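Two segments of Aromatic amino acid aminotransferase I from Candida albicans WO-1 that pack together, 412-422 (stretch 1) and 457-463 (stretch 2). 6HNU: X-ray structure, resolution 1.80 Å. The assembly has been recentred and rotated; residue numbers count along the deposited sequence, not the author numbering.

Stretch 1 412-422: DPLKVEAAVHE
Stretch 2 457-463: KTHIFFR

Stretch 1 is a helix from Pro 413 through Glu 422, preceded by Asp 412; stretch 2 enters through Lys 457 and Thr 458 and is a strand from His 459 to Arg 463. Both continue later in the chain. Their axes approach to 8.5 Å and their N-to-C directions differ by 31° (signed crossing angle -31°), so helix and strand run roughly the same way. The register is fixed by two CA pairs: Pro 413 CA to Thr 458 CA at 5.8 Å and Glu 417 CA to Ile 460 CA at 6.5 Å.

In the helix phi lies between -54° and -72° and psi between -28° and -50°, and its i to i+4 bonds include Glu 417 N to Pro 413 O and His 421 N to Glu 417 O, both 2.9 Å. Asp 412 (phi/psi -105/106) is its N-cap. With chi1 t at -178° and chi2 near -1°, Asp 412 OD1 is placed 3.1 Å from Leu 414 N, which donates at an N-H...O angle of 143°. The strand is extended, with phi/psi -97/141 at His 459, -127/167 at Ile 460, -150/165 at Phe 461, -122/143 at Phe 462 and -99/132 at Arg 463; Thr 458, at -109/-5, precedes it.

No direct hydrogen bond crosses the interface, which buries 397 Å² over both sides; the direct contacts are van der Waals packing, joined by one water bridge. The CA-to-CB bond of Pro 413 points toward the strand. Its ring, C-gamma endo, sets Pro 413 CG 3.2 Å from Lys 457 O and Pro 413 CB 3.6 Å from Ile 460 CG2.

Ile 460 also points toward its partner. Its chi1 is p (57°) and chi2 t (168°), a combination that sends the two ends of the side chain to different places: CG2 lies against Pro 413, while Ile 460 CD1 reaches 3.6 Å from Glu 417 CA and 3.9 Å from Val 416 CG1. Val 416, chi1 t at 175°, meets it from a sideways CB.

Phe 462 starts sideways, but chi1 m (-72°) and chi2 78° carry the ring to the helix. Phe 462 CZ comes 3.4 Å from Glu 417 O, which lies at the ring edge near its plane, so the carbonyl oxygen faces the ring's hydrogen-bearing rim. Phe 462 CE1 is 3.6 Å from Val 420 CG1, an apolar contact made with Val 420 CB pointing toward the strand and chi1 t (168°). On the next residue, His 421 CB is 3.9 Å from Phe 462 CE2; chi1 there is t (-173°) and chi2 56°.

Glu 417 is buried and extended, with chi1 t (-172°), chi2 t (-175°) and chi3 59°. Glu 417 CG lies 3.9 Å from Phe 462 CZ, so the aliphatic part packs while the carboxylate proceeds to a water. That water donates to Glu 417 OE2 at 2.6 Å and accepts from Phe 461 N at 2.9 Å, bridging helix side chain and strand backbone. The CA-to-CB bond of Phe 461 points away from the helix, opposed to the toward-pointing Ile 460, while Phe 462 leaves sideways; beyond CB, Phe 461 has chi1 p (75°) and chi2 -80°.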

# COMPACT_ATOMS: atom_id res chain seq x y z
N ASP B 412 -16.72 -26.31 -30.18
CA ASP B 412 -16.05 -25.25 -29.38
C ASP B 412 -16.42 -25.51 -27.92
O ASP B 412 -17.54 -25.31 -27.49
CB ASP B 412 -16.46 -23.86 -29.86
CG ASP B 412 -15.80 -22.71 -29.13
OD1 ASP B 412 -14.99 -22.96 -28.19
OD2 ASP B 412 -16.10 -21.56 -29.50
N PRO B 413 -15.47 -26.01 -27.11
CA PRO B 413 -15.77 -26.31 -25.71
C PRO B 413 -16.26 -25.08 -24.93
O PRO B 413 -17.03 -25.25 -24.00
CB PRO B 413 -14.46 -26.89 -25.15
CG PRO B 413 -13.41 -26.78 -26.23
CD PRO B 413 -14.10 -26.33 -27.51
N LEU B 414 -15.82 -23.87 -25.30
CA LEU B 414 -16.18 -22.60 -24.63
C LEU B 414 -17.66 -22.31 -24.86
O LEU B 414 -18.29 -21.74 -23.97
CB LEU B 414 -15.25 -21.47 -25.10
CG LEU B 414 -13.74 -21.69 -24.86
CD1 LEU B 414 -12.96 -20.43 -25.23
CD2 LEU B 414 -13.46 -22.08 -23.42
N LYS B 415 -18.27 -22.76 -25.97
CA LYS B 415 -19.74 -22.63 -26.17
C LYS B 415 -20.50 -23.58 -25.26
O LYS B 415 -21.57 -23.20 -24.75
CB LYS B 415 -20.05 -22.84 -27.65
CG LYS B 415 -19.70 -21.63 -28.49
CD LYS B 415 -20.18 -21.77 -29.90
CE LYS B 415 -19.86 -20.57 -30.74
NZ LYS B 415 -19.80 -20.96 -32.16
N VAL B 416 -19.94 -24.77 -24.99
CA VAL B 416 -20.50 -25.70 -23.98
C VAL B 416 -20.38 -25.05 -22.59
O VAL B 416 -21.34 -25.06 -21.86
CB VAL B 416 -19.85 -27.09 -24.05
CG1 VAL B 416 -20.37 -27.97 -22.94
CG2 VAL B 416 -20.09 -27.75 -25.40
N GLU B 417 -19.21 -24.53 -22.27
CA GLU B 417 -18.98 -23.81 -20.97
C GLU B 417 -20.03 -22.71 -20.81
O GLU B 417 -20.64 -22.65 -19.75
CB GLU B 417 -17.58 -23.21 -20.93
CG GLU B 417 -17.19 -22.62 -19.58
CD GLU B 417 -15.84 -21.94 -19.65
OE1 GLU B 417 -15.71 -21.00 -20.46
OE2 GLU B 417 -14.91 -22.34 -18.88
N ALA B 418 -20.23 -21.86 -21.83
CA ALA B 418 -21.21 -20.74 -21.80
C ALA B 418 -22.63 -21.30 -21.58
O ALA B 418 -23.35 -20.75 -20.73
CB ALA B 418 -21.13 -19.93 -23.07
N ALA B 419 -22.99 -22.38 -22.28
CA ALA B 419 -24.31 -23.03 -22.17
C ALA B 419 -24.51 -23.53 -20.74
O ALA B 419 -25.59 -23.32 -20.16
CB ALA B 419 -24.46 -24.16 -23.16
N VAL B 420 -23.53 -24.25 -20.21
CA VAL B 420 -23.66 -24.78 -18.83
C VAL B 420 -23.74 -23.63 -17.84
O VAL B 420 -24.58 -23.72 -16.94
CB VAL B 420 -22.53 -25.78 -18.50
CG1 VAL B 420 -22.49 -26.10 -17.01
CG2 VAL B 420 -22.67 -27.03 -19.34
N HIS B 421 -22.92 -22.59 -18.00
CA HIS B 421 -22.95 -21.36 -17.14
C HIS B 421 -24.34 -20.73 -17.17
O HIS B 421 -24.90 -20.50 -16.09
CB HIS B 421 -21.88 -20.35 -17.56
CG HIS B 421 -21.71 -19.16 -16.68
ND1 HIS B 421 -21.45 -19.28 -15.33
CD2 HIS B 421 -21.64 -17.84 -16.98
CE1 HIS B 421 -21.29 -18.07 -14.83
NE2 HIS B 421 -21.39 -17.18 -15.81
N GLU B 422 -24.90 -20.49 -18.36
CA GLU B 422 -26.26 -19.89 -18.51
C GLU B 422 -27.31 -20.80 -17.83
O GLU B 422 -28.17 -20.28 -17.09
CB GLU B 422 -26.57 -19.66 -20.00
CG GLU B 422 -25.67 -18.61 -20.67
CD GLU B 422 -25.76 -18.58 -22.19
OE1 GLU B 422 -26.77 -19.14 -22.71
OE2 GLU B 422 -24.84 -18.01 -22.86
N LYS B 457 -8.50 -30.17 -27.03
CA LYS B 457 -8.92 -30.00 -25.61
C LYS B 457 -10.44 -29.92 -25.56
O LYS B 457 -10.99 -28.94 -26.07
CB LYS B 457 -8.23 -28.79 -24.97
CG LYS B 457 -8.58 -28.55 -23.51
CD LYS B 457 -7.41 -28.29 -22.57
CE LYS B 457 -7.86 -27.77 -21.22
NZ LYS B 457 -6.87 -28.06 -20.15
N THR B 458 -11.10 -30.96 -25.05
CA THR B 458 -12.56 -31.11 -24.99
C THR B 458 -13.04 -30.96 -23.55
O THR B 458 -14.23 -30.98 -23.33
CB THR B 458 -13.01 -32.48 -25.51
OG1 THR B 458 -12.44 -33.48 -24.66
CG2 THR B 458 -12.61 -32.72 -26.94
N HIS B 459 -12.14 -30.85 -22.57
CA HIS B 459 -12.59 -30.75 -21.16
C HIS B 459 -12.61 -29.27 -20.76
O HIS B 459 -11.71 -28.52 -21.18
CB HIS B 459 -11.74 -31.61 -20.22
CG HIS B 459 -11.94 -33.07 -20.44
ND1 HIS B 459 -11.17 -33.77 -21.34
CD2 HIS B 459 -12.82 -33.94 -19.90
CE1 HIS B 459 -11.57 -35.02 -21.37
NE2 HIS B 459 -12.59 -35.15 -20.50
N ILE B 460 -13.63 -28.92 -19.98
CA ILE B 460 -13.89 -27.56 -19.45
C ILE B 460 -14.03 -27.77 -17.95
O ILE B 460 -14.10 -28.96 -17.53
CB ILE B 460 -15.16 -26.94 -20.07
CG1 ILE B 460 -16.41 -27.81 -19.86
CG2 ILE B 460 -14.90 -26.67 -21.54
CD1 ILE B 460 -17.71 -27.13 -20.20
N PHE B 461 -14.01 -26.70 -17.18
CA PHE B 461 -14.31 -26.80 -15.75
C PHE B 461 -14.94 -25.52 -15.24
O PHE B 461 -14.85 -24.49 -15.91
CB PHE B 461 -13.04 -27.18 -14.98
CG PHE B 461 -12.02 -26.08 -14.81
CD1 PHE B 461 -11.16 -25.77 -15.86
CD2 PHE B 461 -11.87 -25.43 -13.59
CE1 PHE B 461 -10.16 -24.82 -15.70
CE2 PHE B 461 -10.89 -24.44 -13.44
CZ PHE B 461 -10.04 -24.16 -14.50
N PHE B 462 -15.52 -25.64 -14.05
CA PHE B 462 -16.06 -24.56 -13.24
C PHE B 462 -15.36 -24.58 -11.89
O PHE B 462 -15.08 -25.67 -11.35
CB PHE B 462 -17.56 -24.71 -13.05
CG PHE B 462 -18.31 -24.41 -14.32
CD1 PHE B 462 -18.37 -25.35 -15.33
CD2 PHE B 462 -18.82 -23.15 -14.56
CE1 PHE B 462 -19.03 -25.06 -16.52
CE2 PHE B 462 -19.48 -22.86 -15.74
CZ PHE B 462 -19.57 -23.82 -16.72
N ARG B 463 -15.11 -23.38 -11.39
CA ARG B 463 -14.60 -23.13 -10.02
C ARG B 463 -15.76 -22.75 -9.11
O ARG B 463 -16.51 -21.82 -9.42
CB ARG B 463 -13.54 -22.03 -10.01
CG ARG B 463 -12.89 -21.88 -8.64
CD ARG B 463 -12.16 -20.57 -8.50
NE ARG B 463 -13.04 -19.46 -8.26
CZ ARG B 463 -12.66 -18.21 -8.15
NH1 ARG B 463 -11.37 -17.91 -8.23
NH2 ARG B 463 -13.58 -17.29 -7.92
O HOH W 1 -13.29 -24.36 -18.78